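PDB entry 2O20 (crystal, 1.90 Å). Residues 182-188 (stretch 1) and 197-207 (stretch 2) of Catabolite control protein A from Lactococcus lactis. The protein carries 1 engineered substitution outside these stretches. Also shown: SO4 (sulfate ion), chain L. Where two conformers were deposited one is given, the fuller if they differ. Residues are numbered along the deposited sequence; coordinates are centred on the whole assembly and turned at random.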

ATOM      1  N   LYS D 182     -23.023 -17.292 -15.839  1.00 22.30           N
ATOM      2  CA  LYS D 182     -22.122 -16.442 -16.623  1.00 21.20           C
ATOM      3  C   LYS D 182     -21.086 -15.820 -15.694  1.00 20.29           C
ATOM      4  O   LYS D 182     -21.383 -14.873 -14.965  1.00 19.89           O
ATOM      5  CB  LYS D 182     -22.913 -15.388 -17.390  1.00 21.57           C
ATOM      6  CG  LYS D 182     -23.771 -15.972 -18.510  1.00 22.99           C
ATOM      7  CD  LYS D 182     -24.241 -14.887 -19.437  1.00 26.62           C
ATOM      8  CE  LYS D 182     -24.716 -15.379 -20.766  1.00 29.97           C
ATOM      9  NZ  LYS D 182     -25.264 -14.199 -21.538  1.00 33.03           N
ATOM     10  N   ILE D 183     -19.896 -16.434 -15.684  1.00 19.34           N
ATOM     11  CA  ILE D 183     -18.818 -16.099 -14.741  1.00 19.30           C
ATOM     12  C   ILE D 183     -17.629 -15.577 -15.560  1.00 19.43           C
ATOM     13  O   ILE D 183     -17.063 -16.289 -16.388  1.00 20.78           O
ATOM     14  CB  ILE D 183     -18.379 -17.337 -13.899  1.00 18.44           C
ATOM     15  CG1 ILE D 183     -19.581 -17.957 -13.154  1.00 18.86           C
ATOM     16  CG2 ILE D 183     -17.275 -16.969 -12.967  1.00 16.66           C
ATOM     17  CD1 ILE D 183     -19.398 -19.416 -12.734  1.00 19.78           C
ATOM     18  N   ALA D 184     -17.252 -14.338 -15.307  1.00 19.37           N
ATOM     19  CA  ALA D 184     -16.059 -13.752 -15.911  1.00 19.10           C
ATOM     20  C   ALA D 184     -14.790 -14.133 -15.133  1.00 18.52           C
ATOM     21  O   ALA D 184     -14.825 -14.325 -13.928  1.00 17.77           O
ATOM     22  CB  ALA D 184     -16.183 -12.306 -15.964  1.00 19.07           C
ATOM     23  N   TYR D 185     -13.689 -14.250 -15.863  1.00 19.18           N
ATOM     24  CA  TYR D 185     -12.348 -14.299 -15.283  1.00 20.70           C
ATOM     25  C   TYR D 185     -11.542 -13.086 -15.782  1.00 20.73           C
ATOM     26  O   TYR D 185     -11.366 -12.857 -16.994  1.00 20.90           O
ATOM     27  CB  TYR D 185     -11.595 -15.606 -15.627  1.00 22.11           C
ATOM     28  CG  TYR D 185     -10.613 -15.944 -14.524  1.00 24.09           C
ATOM     29  CD1 TYR D 185     -10.880 -16.972 -13.628  1.00 24.71           C
ATOM     30  CD2 TYR D 185      -9.468 -15.171 -14.312  1.00 23.62           C
ATOM     31  CE1 TYR D 185     -10.024 -17.239 -12.586  1.00 25.02           C
ATOM     32  CE2 TYR D 185      -8.591 -15.446 -13.260  1.00 26.26           C
ATOM     33  CZ  TYR D 185      -8.896 -16.476 -12.399  1.00 26.40           C
ATOM     34  OH  TYR D 185      -8.068 -16.787 -11.349  1.00 30.19           O
ATOM     35  N   ILE D 186     -11.059 -12.289 -14.836  1.00 20.61           N
ATOM     36  CA  ILE D 186     -10.272 -11.092 -15.157  1.00 20.64           C
ATOM     37  C   ILE D 186      -8.796 -11.369 -14.732  1.00 21.10           C
ATOM     38  O   ILE D 186      -8.524 -11.685 -13.568  1.00 20.90           O
ATOM     39  CB  ILE D 186     -10.841  -9.809 -14.473  1.00 20.61           C
ATOM     40  CG1 ILE D 186     -12.267  -9.512 -14.963  1.00 22.54           C
ATOM     41  CG2 ILE D 186      -9.966  -8.618 -14.780  1.00 20.63           C
ATOM     42  CD1 ILE D 186     -13.072  -8.657 -14.051  1.00 23.39           C
ATOM     43  N   MET D 187      -7.871 -11.259 -15.677  1.00 21.55           N
ATOM     44  CA  MET D 187      -6.467 -11.601 -15.439  1.00 23.62           C
ATOM     45  C   MET D 187      -5.517 -10.618 -16.103  1.00 23.50           C
ATOM     46  O   MET D 187      -5.959  -9.696 -16.803  1.00 22.88           O
ATOM     47  CB  MET D 187      -6.168 -13.013 -15.984  1.00 23.58           C
ATOM     48  CG  MET D 187      -6.447 -13.184 -17.498  1.00 25.12           C
ATOM     49  SD  MET D 187      -5.832 -14.789 -18.091  1.00 28.70           S
ATOM     50  CE  MET D 187      -6.637 -15.881 -16.959  1.00 28.74           C
ATOM     51  N   GLY D 188      -4.213 -10.866 -15.899  1.00 24.53           N
ATOM     52  CA  GLY D 188      -3.132 -10.249 -16.669  1.00 25.33           C
ATOM     53  C   GLY D 188      -2.953 -10.863 -18.053  1.00 26.30           C
ATOM     54  O   GLY D 188      -3.926 -11.123 -18.749  1.00 27.41           O
ATOM     55  N   GLU D 197      -2.424 -21.409 -15.990  1.00 25.70           N
ATOM     56  CA  GLU D 197      -2.850 -22.286 -14.879  1.00 25.47           C
ATOM     57  C   GLU D 197      -4.215 -21.858 -14.304  1.00 24.05           C
ATOM     58  O   GLU D 197      -5.061 -22.705 -14.037  1.00 22.69           O
ATOM     59  CB  GLU D 197      -1.786 -22.333 -13.770  0.50 25.99           C
ATOM     60  CG  GLU D 197      -0.400 -22.829 -14.227  0.50 27.57           C
ATOM     61  CD  GLU D 197      -0.226 -24.339 -14.201  0.50 28.81           C
ATOM     62  OE1 GLU D 197      -1.173 -25.073 -13.835  0.50 31.24           O
ATOM     63  OE2 GLU D 197       0.885 -24.798 -14.553  0.50 31.80           O
ATOM     64  N   ARG D 198      -4.422 -20.543 -14.120  1.00 23.26           N
ATOM     65  CA  ARG D 198      -5.722 -20.014 -13.717  1.00 22.80           C
ATOM     66  C   ARG D 198      -6.799 -20.404 -14.735  1.00 23.08           C
ATOM     67  O   ARG D 198      -7.891 -20.845 -14.364  1.00 23.14           O
ATOM     68  CB  ARG D 198      -5.668 -18.479 -13.568  1.00 22.08           C
ATOM     69  CG  ARG D 198      -4.863 -18.034 -12.358  1.00 21.41           C
ATOM     70  CD  ARG D 198      -4.784 -16.516 -12.343  1.00 23.72           C
ATOM     71  NE  ARG D 198      -4.186 -16.003 -11.118  1.00 24.37           N
ATOM     72  CZ  ARG D 198      -2.978 -15.456 -11.019  1.00 26.06           C
ATOM     73  NH1 ARG D 198      -2.159 -15.379 -12.051  1.00 28.25           N
ATOM     74  NH2 ARG D 198      -2.567 -14.990  -9.856  1.00 27.32           N
ATOM     75  N   MET D 199      -6.487 -20.246 -16.016  1.00 23.80           N
ATOM     76  CA  MET D 199      -7.411 -20.661 -17.097  1.00 24.62           C
ATOM     77  C   MET D 199      -7.812 -22.139 -17.043  1.00 24.00           C
ATOM     78  O   MET D 199      -8.991 -22.460 -17.214  1.00 23.80           O
ATOM     79  CB  MET D 199      -6.823 -20.368 -18.475  1.00 24.62           C
ATOM     80  CG  MET D 199      -7.784 -20.661 -19.587  1.00 26.69           C
ATOM     81  SD  MET D 199      -9.117 -19.448 -19.706  1.00 30.43           S
ATOM     82  CE  MET D 199      -8.474 -18.463 -21.068  1.00 31.79           C
ATOM     83  N   VAL D 200      -6.852 -23.030 -16.780  1.00 24.28           N
ATOM     84  CA  VAL D 200      -7.158 -24.447 -16.720  1.00 24.21           C
ATOM     85  C   VAL D 200      -8.111 -24.693 -15.558  1.00 22.67           C
ATOM     86  O   VAL D 200      -9.090 -25.388 -15.717  1.00 22.48           O
ATOM     87  CB  VAL D 200      -5.888 -25.311 -16.625  1.00 24.95           C
ATOM     88  CG1 VAL D 200      -6.225 -26.811 -16.437  1.00 26.29           C
ATOM     89  CG2 VAL D 200      -5.019 -25.119 -17.877  1.00 27.23           C
ATOM     90  N   GLY D 201      -7.847 -24.089 -14.406  1.00 21.26           N
ATOM     91  CA  GLY D 201      -8.681 -24.320 -13.225  1.00 20.95           C
ATOM     92  C   GLY D 201     -10.107 -23.797 -13.413  1.00 20.46           C
ATOM     93  O   GLY D 201     -11.084 -24.472 -13.078  1.00 18.93           O
ATOM     94  N   TYR D 202     -10.214 -22.597 -13.978  1.00 20.08           N
ATOM     95  CA  TYR D 202     -11.505 -21.987 -14.346  1.00 19.56           C
ATOM     96  C   TYR D 202     -12.349 -22.870 -15.288  1.00 20.05           C
ATOM     97  O   TYR D 202     -13.538 -23.104 -15.047  1.00 18.52           O
ATOM     98  CB  TYR D 202     -11.208 -20.609 -14.975  1.00 19.85           C
ATOM     99  CG  TYR D 202     -12.337 -19.849 -15.662  1.00 18.83           C
ATOM    100  CD1 TYR D 202     -13.399 -19.294 -14.938  1.00 19.54           C
ATOM    101  CD2 TYR D 202     -12.298 -19.630 -17.032  1.00 21.47           C
ATOM    102  CE1 TYR D 202     -14.414 -18.555 -15.577  1.00 19.71           C
ATOM    103  CE2 TYR D 202     -13.281 -18.864 -17.679  1.00 20.76           C
ATOM    104  CZ  TYR D 202     -14.341 -18.354 -16.949  1.00 20.42           C
ATOM    105  OH  TYR D 202     -15.300 -17.647 -17.617  1.00 20.98           O
ATOM    106  N   GLN D 203     -11.718 -23.329 -16.353  1.00 19.98           N
ATOM    107  CA  GLN D 203     -12.355 -24.197 -17.335  1.00 21.82           C
ATOM    108  C   GLN D 203     -12.786 -25.557 -16.794  1.00 21.70           C
ATOM    109  O   GLN D 203     -13.855 -26.062 -17.169  1.00 21.62           O
ATOM    110  CB  GLN D 203     -11.429 -24.394 -18.534  1.00 21.86           C
ATOM    111  CG  GLN D 203     -11.329 -23.158 -19.442  1.00 25.52           C
ATOM    112  CD  GLN D 203     -10.138 -23.255 -20.380  1.00 28.47           C
ATOM    113  OE1 GLN D 203      -9.230 -24.079 -20.171  1.00 29.45           O
ATOM    114  NE2 GLN D 203     -10.124 -22.430 -21.404  1.00 28.26           N
ATOM    115  N   GLU D 204     -11.948 -26.136 -15.940  1.00 22.93           N
ATOM    116  CA  GLU D 204     -12.251 -27.367 -15.212  1.00 24.11           C
ATOM    117  C   GLU D 204     -13.539 -27.231 -14.383  1.00 22.98           C
ATOM    118  O   GLU D 204     -14.402 -28.100 -14.424  1.00 22.73           O
ATOM    119  CB  GLU D 204     -11.066 -27.663 -14.305  1.00 25.24           C
ATOM    120  CG  GLU D 204     -11.093 -28.960 -13.519  1.00 27.13           C
ATOM    121  CD  GLU D 204      -9.785 -29.185 -12.773  1.00 28.86           C
ATOM    122  OE1 GLU D 204      -8.760 -29.481 -13.448  1.00 34.73           O
ATOM    123  OE2 GLU D 204      -9.770 -29.062 -11.521  1.00 36.62           O
ATOM    124  N   ALA D 205     -13.675 -26.126 -13.646  1.00 21.74           N
ATOM    125  CA  ALA D 205     -14.896 -25.871 -12.873  1.00 20.90           C
ATOM    126  C   ALA D 205     -16.143 -25.755 -13.772  1.00 20.68           C
ATOM    127  O   ALA D 205     -17.175 -26.368 -13.480  1.00 21.63           O
ATOM    128  CB  ALA D 205     -14.727 -24.633 -11.990  1.00 22.06           C
ATOM    129  N   LEU D 206     -16.051 -24.997 -14.865  1.00 20.61           N
ATOM    130  CA  LEU D 206     -17.192 -24.821 -15.792  1.00 21.02           C
ATOM    131  C   LEU D 206     -17.645 -26.171 -16.390  1.00 22.24           C
ATOM    132  O   LEU D 206     -18.827 -26.483 -16.403  1.00 21.11           O
ATOM    133  CB  LEU D 206     -16.847 -23.859 -16.935  1.00 21.05           C
ATOM    134  CG  LEU D 206     -16.511 -22.403 -16.536  1.00 21.69           C
ATOM    135  CD1 LEU D 206     -16.324 -21.535 -17.767  1.00 24.02           C
ATOM    136  CD2 LEU D 206     -17.588 -21.791 -15.639  1.00 21.37           C
ATOM    137  N   LEU D 207     -16.685 -26.909 -16.921  1.00 22.86           N
ATOM    138  CA  LEU D 207     -16.895 -28.271 -17.457  1.00 24.74           C
ATOM    139  C   LEU D 207     -17.654 -29.238 -16.541  1.00 24.10           C
ATOM    140  O   LEU D 207     -18.540 -29.984 -16.988  1.00 24.47           O
ATOM    141  CB  LEU D 207     -15.543 -28.879 -17.740  1.00 25.74           C
ATOM    142  CG  LEU D 207     -15.054 -28.826 -19.172  1.00 29.37           C
ATOM    143  CD1 LEU D 207     -13.527 -28.964 -19.238  1.00 32.03           C
ATOM    144  CD2 LEU D 207     -15.687 -29.981 -19.873  1.00 32.16           C
TER
HETATM  145  S   SO4 L2003       0.220 -11.802 -13.424  1.00 57.08           S
HETATM  146  O1  SO4 L2003       1.187 -12.426 -14.335  1.00 57.76           O
HETATM  147  O2  SO4 L2003      -0.953 -11.384 -14.195  1.00 56.92           O
HETATM  148  O3  SO4 L2003      -0.168 -12.767 -12.394  1.00 55.82           O
HETATM  149  O4  SO4 L2003       0.843 -10.629 -12.807  1.00 56.81           O

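How do the two backbones lie against each other? The strand that runs through A184 to I186 and the helix segment from E197 to L207, part of a longer helix, run almost exactly antiparallel, their axes at 172° and 10.4 Å apart at closest approach. That spacing leaves room for a layer of side chains between them. The register follows from the direction: I183 pairs with L206, Y185 with Y202 and M187 with R198. On the extended chain every second residue, I183, Y185 and M187, points its CA-to-CB bond toward the helix; on the helix R198, Y202 and L206, four residues apart, point theirs toward the strand.

What holds the centre together? Y185 and Y202 cover the most surface, and they meet where the backbones come nearest, with CA of Y185 7.8 Å from CA of Y202. Their rings form an offset edge-to-face pair, the edge of Y185 turned toward the face of Y202, with planes at 70° and centroids 5.4 Å apart. The closest atoms are CD1 of Y185 and CD1 of Y202, at 3.7 Å. The same face of Y202 also receives the CB of Y185, which sits 4.0 Å from the centroid of the CG-to-CZ ring of Y202 and only 6° off its normal, so its hydrogens can meet the pi cloud in a CH-pi contact.

How does Y202 also bond to the strand's backbone? With chi1 near 170° (t), the side chain brings its hydroxyl to the backbone of the strand and donates a short hydrogen bond, 2.5 Å from OH of Y202 to O of I183. The carbonyl lies near the plane of the ring, at its edge, which leaves the face free for Y185. This is the only hydrogen bond between the stretches. Around it the packing is apolar: CG2 of I183 lies 4.2 Å from CE1 of Y202, and CD1 of I183 lies 4.2 Å from CD2 of L206, so the isoleucine bridges two successive turns of the helix.

What closes the other end? R198 and M187 do so largely through carbon. The OH of Y185 comes within 3.4 Å of CD of R198, a contact with the aliphatic part of the arginine, while CE of M187 approaches CB of R198 at 4.4 Å. The guanidinium extends beyond this packing to a sulfate ion, probably from the crystallisation liquor, to which NH1 of R198 donates a weak hydrogen bond, 3.3 Å from O3 of SO4.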